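PDB 3E48: putative nucleoside-diphosphate-sugar epimerase from Staphylococcus aureus subsp. aureus, which is of unknown function but probably binds a nicotinamide dinucleotide and may act on a nucleotide-linked sugar. Local coordinates for residues 2-7 / 67-72; 99-104 / 131-136. One frame throughout, in Å; residues are numbered along the deposited sequence.

Contact 1: 2-7 / 67-72; sequences NIMLTG and DTVVFI
M4 and V70 bond to each other at the middle of a parallel strand pair, 3-6 beside 68-71, in the sheet of a Rossmann-type domain. The strand axes approach to 4.7 Å, and strand 3-6 runs into the glycine-rich turn that begins at G7. The backbone bonds zigzag: M4 N gives to T68 O, V70 N to M4 O (2.7 Å) and T6 N to V70 O. At the start of the pair, N2 O accepts from both D67 N (2.8 Å) and T68 N (3.0 Å). N2 N answers with a fairly straight bond to D67 OD1 at 2.9 Å, using the anti lone pair of that oxygen. I3, L5, T68 and V70 line one face. There L5 reaches across with CD1, which meets V70 CG1 at 3.6 Å and also I72 CD1, while I3 and V70 lie side by side pointing the same way; L5 and I72 also touch helix 11-22. M4, a selenomethionine, sits with V69 on the other face, its CG near V69 CG2, and the chain bends at chi2 and chi3, its end leading away from the partner strand. At the far end, T6 has OG1 between the backbone N and the carbonyl carbon (chi1 67°), which brings it 3.4 Å from F71 CD1 and lets it accept a weak hydrogen bond from I72 N (3.3 Å). The Y53 hydroxyl is hydrogen-bonded to this same OG1 and to I72 O, and the Y53 ring stacks on F71. Threonine and tyrosine hydroxyls thus carry the polar pairing past the last regular bond between the strands, holding the segment ends together where the glycine-rich turn departs.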
ATOM      1  N   ASN B   2     -13.054  26.083   7.291  1.00 11.10           N
ATOM      2  CA  ASN B   2     -13.761  25.617   6.112  1.00  6.39           C
ATOM      3  C   ASN B   2     -13.511  24.151   5.821  1.00  6.83           C
ATOM      4  O   ASN B   2     -12.372  23.724   5.624  1.00  9.59           O
ATOM      5  CB  ASN B   2     -13.376  26.481   4.915  1.00  8.07           C
ATOM      6  CG  ASN B   2     -13.731  27.938   5.134  1.00  9.40           C
ATOM      7  OD1 ASN B   2     -14.894  28.271   5.377  1.00  9.50           O
ATOM      8  ND2 ASN B   2     -12.735  28.809   5.067  1.00  9.47           N
ATOM      9  N   ILE B   3     -14.603  23.393   5.791  1.00  6.87           N
ATOM     10  CA  ILE B   3     -14.572  21.958   5.548  1.00  8.51           C
ATOM     11  C   ILE B   3     -15.093  21.645   4.155  1.00  9.83           C
ATOM     12  O   ILE B   3     -16.096  22.205   3.715  1.00  9.27           O
ATOM     13  CB  ILE B   3     -15.463  21.207   6.555  1.00 12.99           C
ATOM     14  CG1 ILE B   3     -15.096  21.601   7.983  1.00 17.10           C
ATOM     15  CG2 ILE B   3     -15.306  19.706   6.364  1.00 15.90           C
ATOM     16  CD1 ILE B   3     -16.075  21.087   9.017  1.00 26.07           C
HETATM   17  N   MSE B   4     -14.408  20.735   3.475  1.00  8.82           N
HETATM   18  CA  MSE B   4     -14.787  20.326   2.131  1.00  6.88           C
HETATM   19  C   MSE B   4     -14.919  18.806   2.062  1.00  8.15           C
HETATM   20  O   MSE B   4     -13.985  18.085   2.403  1.00  8.02           O
HETATM   21  CB  MSE B   4     -13.726  20.797   1.134  1.00 10.15           C
HETATM   22  CG  MSE B   4     -13.614  19.949  -0.114  1.00 20.18           C
HETATM   23 SE   MSE B   4     -15.091  20.197  -1.327  1.00 33.67          SE
HETATM   24  CE  MSE B   4     -14.787  22.054  -1.717  1.00 36.16           C
ATOM     25  N   LEU B   5     -16.084  18.327   1.637  1.00  5.85           N
ATOM     26  CA  LEU B   5     -16.325  16.895   1.488  1.00  4.71           C
ATOM     27  C   LEU B   5     -16.363  16.583  -0.006  1.00  6.41           C
ATOM     28  O   LEU B   5     -17.221  17.106  -0.722  1.00  7.76           O
ATOM     29  CB  LEU B   5     -17.669  16.504   2.111  1.00  5.84           C
ATOM     30  CG  LEU B   5     -18.096  15.041   1.867  1.00  9.44           C
ATOM     31  CD1 LEU B   5     -17.124  14.102   2.576  1.00  5.91           C
ATOM     32  CD2 LEU B   5     -19.518  14.813   2.381  1.00  8.70           C
ATOM     33  N   THR B   6     -15.441  15.756  -0.492  1.00  6.70           N
ATOM     34  CA  THR B   6     -15.451  15.415  -1.915  1.00  5.93           C
ATOM     35  C   THR B   6     -16.307  14.173  -2.145  1.00 10.55           C
ATOM     36  O   THR B   6     -16.455  13.343  -1.248  1.00 11.42           O
ATOM     37  CB  THR B   6     -14.018  15.152  -2.472  1.00  9.88           C
ATOM     38  OG1 THR B   6     -13.483  13.960  -1.884  1.00 11.67           O
ATOM     39  CG2 THR B   6     -13.096  16.330  -2.163  1.00 12.62           C
ATOM     40  N   GLY B   7     -16.873  14.054  -3.346  1.00 11.01           N
ATOM     41  CA  GLY B   7     -17.714  12.912  -3.673  1.00 12.42           C
ATOM     42  C   GLY B   7     -18.973  12.868  -2.826  1.00  9.48           C
ATOM     43  O   GLY B   7     -19.517  11.801  -2.550  1.00  7.89           O
ATOM     44  N   ASP B  67      -9.825  24.375   4.654  1.00  6.59           N
ATOM     45  CA  ASP B  67      -8.933  24.055   5.759  1.00  7.78           C
ATOM     46  C   ASP B  67      -8.849  22.565   6.028  1.00  8.59           C
ATOM     47  O   ASP B  67      -7.791  22.043   6.385  1.00  8.30           O
ATOM     48  CB  ASP B  67      -9.408  24.791   7.009  1.00  4.04           C
ATOM     49  CG  ASP B  67      -9.300  26.291   6.861  1.00  7.56           C
ATOM     50  OD1 ASP B  67     -10.327  26.995   6.992  1.00  9.97           O
ATOM     51  OD2 ASP B  67      -8.171  26.760   6.604  1.00 10.00           O
ATOM     52  N   THR B  68      -9.975  21.889   5.856  1.00  5.92           N
ATOM     53  CA  THR B  68     -10.050  20.459   6.079  1.00  7.40           C
ATOM     54  C   THR B  68     -10.792  19.822   4.922  1.00  8.71           C
ATOM     55  O   THR B  68     -11.899  20.244   4.574  1.00  8.16           O
ATOM     56  CB  THR B  68     -10.796  20.151   7.390  1.00 11.62           C
ATOM     57  OG1 THR B  68     -10.094  20.759   8.481  1.00 13.60           O
ATOM     58  CG2 THR B  68     -10.881  18.653   7.625  1.00 13.97           C
ATOM     59  N   VAL B  69     -10.161  18.823   4.317  1.00  5.71           N
ATOM     60  CA  VAL B  69     -10.746  18.092   3.207  1.00  5.22           C
ATOM     61  C   VAL B  69     -11.036  16.667   3.660  1.00  6.05           C
ATOM     62  O   VAL B  69     -10.163  15.984   4.202  1.00  7.48           O
ATOM     63  CB  VAL B  69      -9.784  18.043   1.991  1.00  5.67           C
ATOM     64  CG1 VAL B  69     -10.318  17.083   0.930  1.00  5.93           C
ATOM     65  CG2 VAL B  69      -9.627  19.441   1.399  1.00  9.10           C
ATOM     66  N   VAL B  70     -12.282  16.247   3.464  1.00  4.18           N
ATOM     67  CA  VAL B  70     -12.719  14.895   3.797  1.00  6.03           C
ATOM     68  C   VAL B  70     -12.832  14.272   2.413  1.00  7.72           C
ATOM     69  O   VAL B  70     -13.698  14.646   1.623  1.00  7.42           O
ATOM     70  CB  VAL B  70     -14.086  14.904   4.506  1.00  6.17           C
ATOM     71  CG1 VAL B  70     -14.471  13.488   4.915  1.00  8.02           C
ATOM     72  CG2 VAL B  70     -14.026  15.812   5.729  1.00  7.13           C
ATOM     73  N   PHE B  71     -11.924  13.341   2.126  1.00  6.34           N
ATOM     74  CA  PHE B  71     -11.831  12.692   0.822  1.00  7.36           C
ATOM     75  C   PHE B  71     -12.436  11.302   0.751  1.00  5.47           C
ATOM     76  O   PHE B  71     -12.064  10.417   1.518  1.00  5.85           O
ATOM     77  CB  PHE B  71     -10.358  12.599   0.415  1.00  5.18           C
ATOM     78  CG  PHE B  71     -10.136  12.149  -0.998  1.00  6.09           C
ATOM     79  CD1 PHE B  71     -10.261  13.052  -2.048  1.00  9.08           C
ATOM     80  CD2 PHE B  71      -9.807  10.825  -1.284  1.00  7.09           C
ATOM     81  CE1 PHE B  71     -10.064  12.649  -3.368  1.00  9.21           C
ATOM     82  CE2 PHE B  71      -9.606  10.407  -2.605  1.00  8.17           C
ATOM     83  CZ  PHE B  71      -9.736  11.325  -3.650  1.00  8.06           C
ATOM     84  N   ILE B  72     -13.368  11.122  -0.179  1.00  6.16           N
ATOM     85  CA  ILE B  72     -14.001   9.830  -0.402  1.00  4.05           C
ATOM     86  C   ILE B  72     -13.476   9.319  -1.739  1.00  6.02           C
ATOM     87  O   ILE B  72     -13.743   9.912  -2.784  1.00  7.97           O
ATOM     88  CB  ILE B  72     -15.535   9.960  -0.480  1.00  7.13           C
ATOM     89  CG1 ILE B  72     -16.064  10.496   0.851  1.00  6.23           C
ATOM     90  CG2 ILE B  72     -16.164   8.606  -0.814  1.00  9.35           C
ATOM     91  CD1 ILE B  72     -17.558  10.727   0.870  1.00 10.17           C
TER

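Contact 2: 99-104 / 131-136; sequences AHIIFI and SGIDYT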
ATOM      1  N   ALA B  99      -4.908  22.449   5.457  1.00  7.61           N
ATOM      2  CA  ALA B  99      -4.174  22.052   6.654  1.00  9.17           C
ATOM      3  C   ALA B  99      -4.403  20.639   7.157  1.00  7.23           C
ATOM      4  O   ALA B  99      -3.570  20.101   7.888  1.00 10.29           O
ATOM      5  CB  ALA B  99      -4.466  23.037   7.780  1.00 14.24           C
ATOM      6  N   HIS B 100      -5.522  20.033   6.788  1.00  5.43           N
ATOM      7  CA  HIS B 100      -5.797  18.690   7.267  1.00  6.59           C
ATOM      8  C   HIS B 100      -6.630  17.894   6.284  1.00  9.05           C
ATOM      9  O   HIS B 100      -7.526  18.431   5.634  1.00  6.71           O
ATOM     10  CB  HIS B 100      -6.508  18.769   8.622  1.00  9.54           C
ATOM     11  CG  HIS B 100      -6.439  17.499   9.408  1.00 12.81           C
ATOM     12  ND1 HIS B 100      -7.298  16.445   9.194  1.00 14.70           N
ATOM     13  CD2 HIS B 100      -5.574  17.093  10.369  1.00 11.74           C
ATOM     14  CE1 HIS B 100      -6.967  15.443   9.988  1.00 10.41           C
ATOM     15  NE2 HIS B 100      -5.924  15.808  10.711  1.00 10.82           N
ATOM     16  N   ILE B 101      -6.326  16.605   6.179  1.00  4.42           N
ATOM     17  CA  ILE B 101      -7.052  15.721   5.281  1.00  4.31           C
ATOM     18  C   ILE B 101      -7.600  14.531   6.058  1.00  5.55           C
ATOM     19  O   ILE B 101      -6.869  13.878   6.796  1.00  6.16           O
ATOM     20  CB  ILE B 101      -6.140  15.163   4.155  1.00  7.75           C
ATOM     21  CG1 ILE B 101      -5.724  16.287   3.199  1.00  9.19           C
ATOM     22  CG2 ILE B 101      -6.874  14.054   3.397  1.00  8.02           C
ATOM     23  CD1 ILE B 101      -4.640  15.882   2.203  1.00  9.80           C
ATOM     24  N   ILE B 102      -8.896  14.277   5.918  1.00  7.21           N
ATOM     25  CA  ILE B 102      -9.515  13.125   6.554  1.00  6.35           C
ATOM     26  C   ILE B 102      -9.760  12.200   5.367  1.00  6.39           C
ATOM     27  O   ILE B 102     -10.563  12.511   4.489  1.00  7.76           O
ATOM     28  CB  ILE B 102     -10.850  13.492   7.243  1.00  6.85           C
ATOM     29  CG1 ILE B 102     -10.585  14.503   8.365  1.00  7.98           C
ATOM     30  CG2 ILE B 102     -11.515  12.229   7.800  1.00  9.70           C
ATOM     31  CD1 ILE B 102     -11.838  15.022   9.072  1.00  7.18           C
ATOM     32  N   PHE B 103      -9.042  11.081   5.326  1.00  5.48           N
ATOM     33  CA  PHE B 103      -9.151  10.140   4.213  1.00  5.83           C
ATOM     34  C   PHE B 103      -9.988   8.925   4.584  1.00  5.87           C
ATOM     35  O   PHE B 103      -9.712   8.258   5.575  1.00  6.54           O
ATOM     36  CB  PHE B 103      -7.750   9.689   3.782  1.00  5.35           C
ATOM     37  CG  PHE B 103      -7.725   8.902   2.502  1.00  6.35           C
ATOM     38  CD1 PHE B 103      -7.416   9.520   1.296  1.00  7.87           C
ATOM     39  CD2 PHE B 103      -8.007   7.543   2.503  1.00  5.80           C
ATOM     40  CE1 PHE B 103      -7.386   8.792   0.099  1.00  7.47           C
ATOM     41  CE2 PHE B 103      -7.981   6.801   1.309  1.00  8.12           C
ATOM     42  CZ  PHE B 103      -7.670   7.431   0.109  1.00  3.72           C
ATOM     43  N   ILE B 104     -11.016   8.648   3.786  1.00  4.02           N
ATOM     44  CA  ILE B 104     -11.896   7.508   4.039  1.00  8.55           C
ATOM     45  C   ILE B 104     -11.445   6.292   3.227  1.00  8.98           C
ATOM     46  O   ILE B 104     -11.787   6.165   2.053  1.00  8.85           O
ATOM     47  CB  ILE B 104     -13.351   7.833   3.654  1.00  8.38           C
ATOM     48  CG1 ILE B 104     -13.804   9.122   4.354  1.00 11.98           C
ATOM     49  CG2 ILE B 104     -14.255   6.659   4.025  1.00 12.65           C
ATOM     50  CD1 ILE B 104     -13.755   9.066   5.861  1.00 18.55           C
ATOM     51  N   SER B 131       3.616  13.058   2.585  1.00  9.58           N
ATOM     52  CA  SER B 131       3.240  14.436   2.247  1.00  8.22           C
ATOM     53  C   SER B 131       3.585  15.512   3.270  1.00  7.22           C
ATOM     54  O   SER B 131       3.810  16.666   2.903  1.00 10.07           O
ATOM     55  CB  SER B 131       1.740  14.513   1.970  1.00  8.72           C
ATOM     56  OG  SER B 131       1.016  14.398   3.175  1.00  8.51           O
ATOM     57  N   GLY B 132       3.597  15.150   4.547  1.00  6.91           N
ATOM     58  CA  GLY B 132       3.893  16.134   5.573  1.00  9.36           C
ATOM     59  C   GLY B 132       2.659  16.916   5.985  1.00 12.39           C
ATOM     60  O   GLY B 132       2.725  17.798   6.841  1.00 13.78           O
ATOM     61  N   ILE B 133       1.527  16.594   5.372  1.00  8.85           N
ATOM     62  CA  ILE B 133       0.265  17.253   5.681  1.00  9.05           C
ATOM     63  C   ILE B 133      -0.400  16.484   6.819  1.00 12.49           C
ATOM     64  O   ILE B 133      -0.360  15.254   6.839  1.00  8.19           O
ATOM     65  CB  ILE B 133      -0.662  17.239   4.450  1.00  9.15           C
ATOM     66  CG1 ILE B 133       0.074  17.852   3.257  1.00 10.97           C
ATOM     67  CG2 ILE B 133      -1.954  17.989   4.750  1.00 14.43           C
ATOM     68  CD1 ILE B 133      -0.680  17.755   1.950  1.00 25.22           C
ATOM     69  N   ASP B 134      -0.988  17.201   7.774  1.00  9.00           N
ATOM     70  CA  ASP B 134      -1.662  16.545   8.887  1.00  6.81           C
ATOM     71  C   ASP B 134      -2.835  15.758   8.305  1.00  7.89           C
ATOM     72  O   ASP B 134      -3.534  16.248   7.419  1.00  7.17           O
ATOM     73  CB  ASP B 134      -2.203  17.570   9.896  1.00 13.45           C
ATOM     74  CG  ASP B 134      -1.105  18.293  10.656  1.00 17.72           C
ATOM     75  OD1 ASP B 134       0.019  17.752  10.769  1.00 17.86           O
ATOM     76  OD2 ASP B 134      -1.376  19.404  11.166  1.00 20.40           O
ATOM     77  N   TYR B 135      -3.056  14.541   8.790  1.00  8.03           N
ATOM     78  CA  TYR B 135      -4.164  13.756   8.274  1.00  6.39           C
ATOM     79  C   TYR B 135      -4.709  12.749   9.278  1.00  9.34           C
ATOM     80  O   TYR B 135      -4.047  12.390  10.254  1.00  8.24           O
ATOM     81  CB  TYR B 135      -3.767  13.029   6.973  1.00  8.32           C
ATOM     82  CG  TYR B 135      -2.770  11.903   7.158  1.00  8.42           C
ATOM     83  CD1 TYR B 135      -1.418  12.168   7.382  1.00  6.74           C
ATOM     84  CD2 TYR B 135      -3.187  10.571   7.134  1.00 10.08           C
ATOM     85  CE1 TYR B 135      -0.507  11.128   7.581  1.00  8.37           C
ATOM     86  CE2 TYR B 135      -2.287   9.531   7.329  1.00  7.98           C
ATOM     87  CZ  TYR B 135      -0.953   9.815   7.555  1.00  9.38           C
ATOM     88  OH  TYR B 135      -0.071   8.778   7.773  1.00 11.73           O
ATOM     89  N   THR B 136      -5.932  12.309   9.013  1.00  6.97           N
ATOM     90  CA  THR B 136      -6.633  11.335   9.841  1.00  7.36           C
ATOM     91  C   THR B 136      -7.057  10.260   8.859  1.00  8.13           C
ATOM     92  O   THR B 136      -7.781  10.539   7.905  1.00 10.13           O
ATOM     93  CB  THR B 136      -7.881  11.973  10.496  1.00  8.95           C
ATOM     94  OG1 THR B 136      -7.475  13.099  11.286  1.00  9.49           O
ATOM     95  CG2 THR B 136      -8.596  10.973  11.393  1.00  9.44           C
TER
HETATM   96  O   HOH W   1      -0.764  20.162   7.691  1.00 10.91           O
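The imidazole of H100 lies against the backbone of 134-136: D134 O and Y135 CA are over one face, both offset toward the rim, and T136 CB meets the edge in the ring plane. The Y135 contact is a CH-pi interaction, CA standing 3.9 Å from the centroid of the H100 ring. CG of H100 is anti to the backbone N (chi1 -161°), which brings CG to 3.7 Å from D134 O. W191 also meets this ring, with planes about 35° apart, and the T136 hydroxyl is hydrogen-bonded to G192 N. The Y135 ring, on the other face of the sheet with I101, has I133 O at its edge. Between the strands the parallel pairing runs from I101 N to D134 O (3.1 Å), from T136 N to I101 O (2.9 Å) and from F103 N to T136 O (2.9 Å). Beside D134, a water joins the two segments, donating to A99 O at 2.8 Å and accepting from D134 N at 3.0 Å. Three residues before D134, S131 OG accepts from I133 N in an ST turn that carries the chain out of helix 118-131. This is a beta-alpha-beta unit: strand 100-106, helix 118-131, strand 134-143. F103 packs on that helix, I101 and I133 on A93 of helix 84-96, and I102 on strand 68-71.

From the N terminus, the chain lays down strand 3-6, passes through strands 28-32 and 47-50, and returns at 67-72, where contact 1 closes a loop of about 60 residues. Helix 84-96 then leads to strand 100-106, and contact 2 closes a shorter loop around helix 118-131. The two loops follow in series, neither enclosing the other. Their centres lie 10 Å apart and the middle strands 68-71 and 100-106 are neighbours, joined by probable hydrogen bonds from I102 N to V69 O and from F71 N to I102 O, with F71 packing on F103. With these bonds between them, the two contacts make a run of four parallel strands, 3-6, 68-71, 100-106, 134-143.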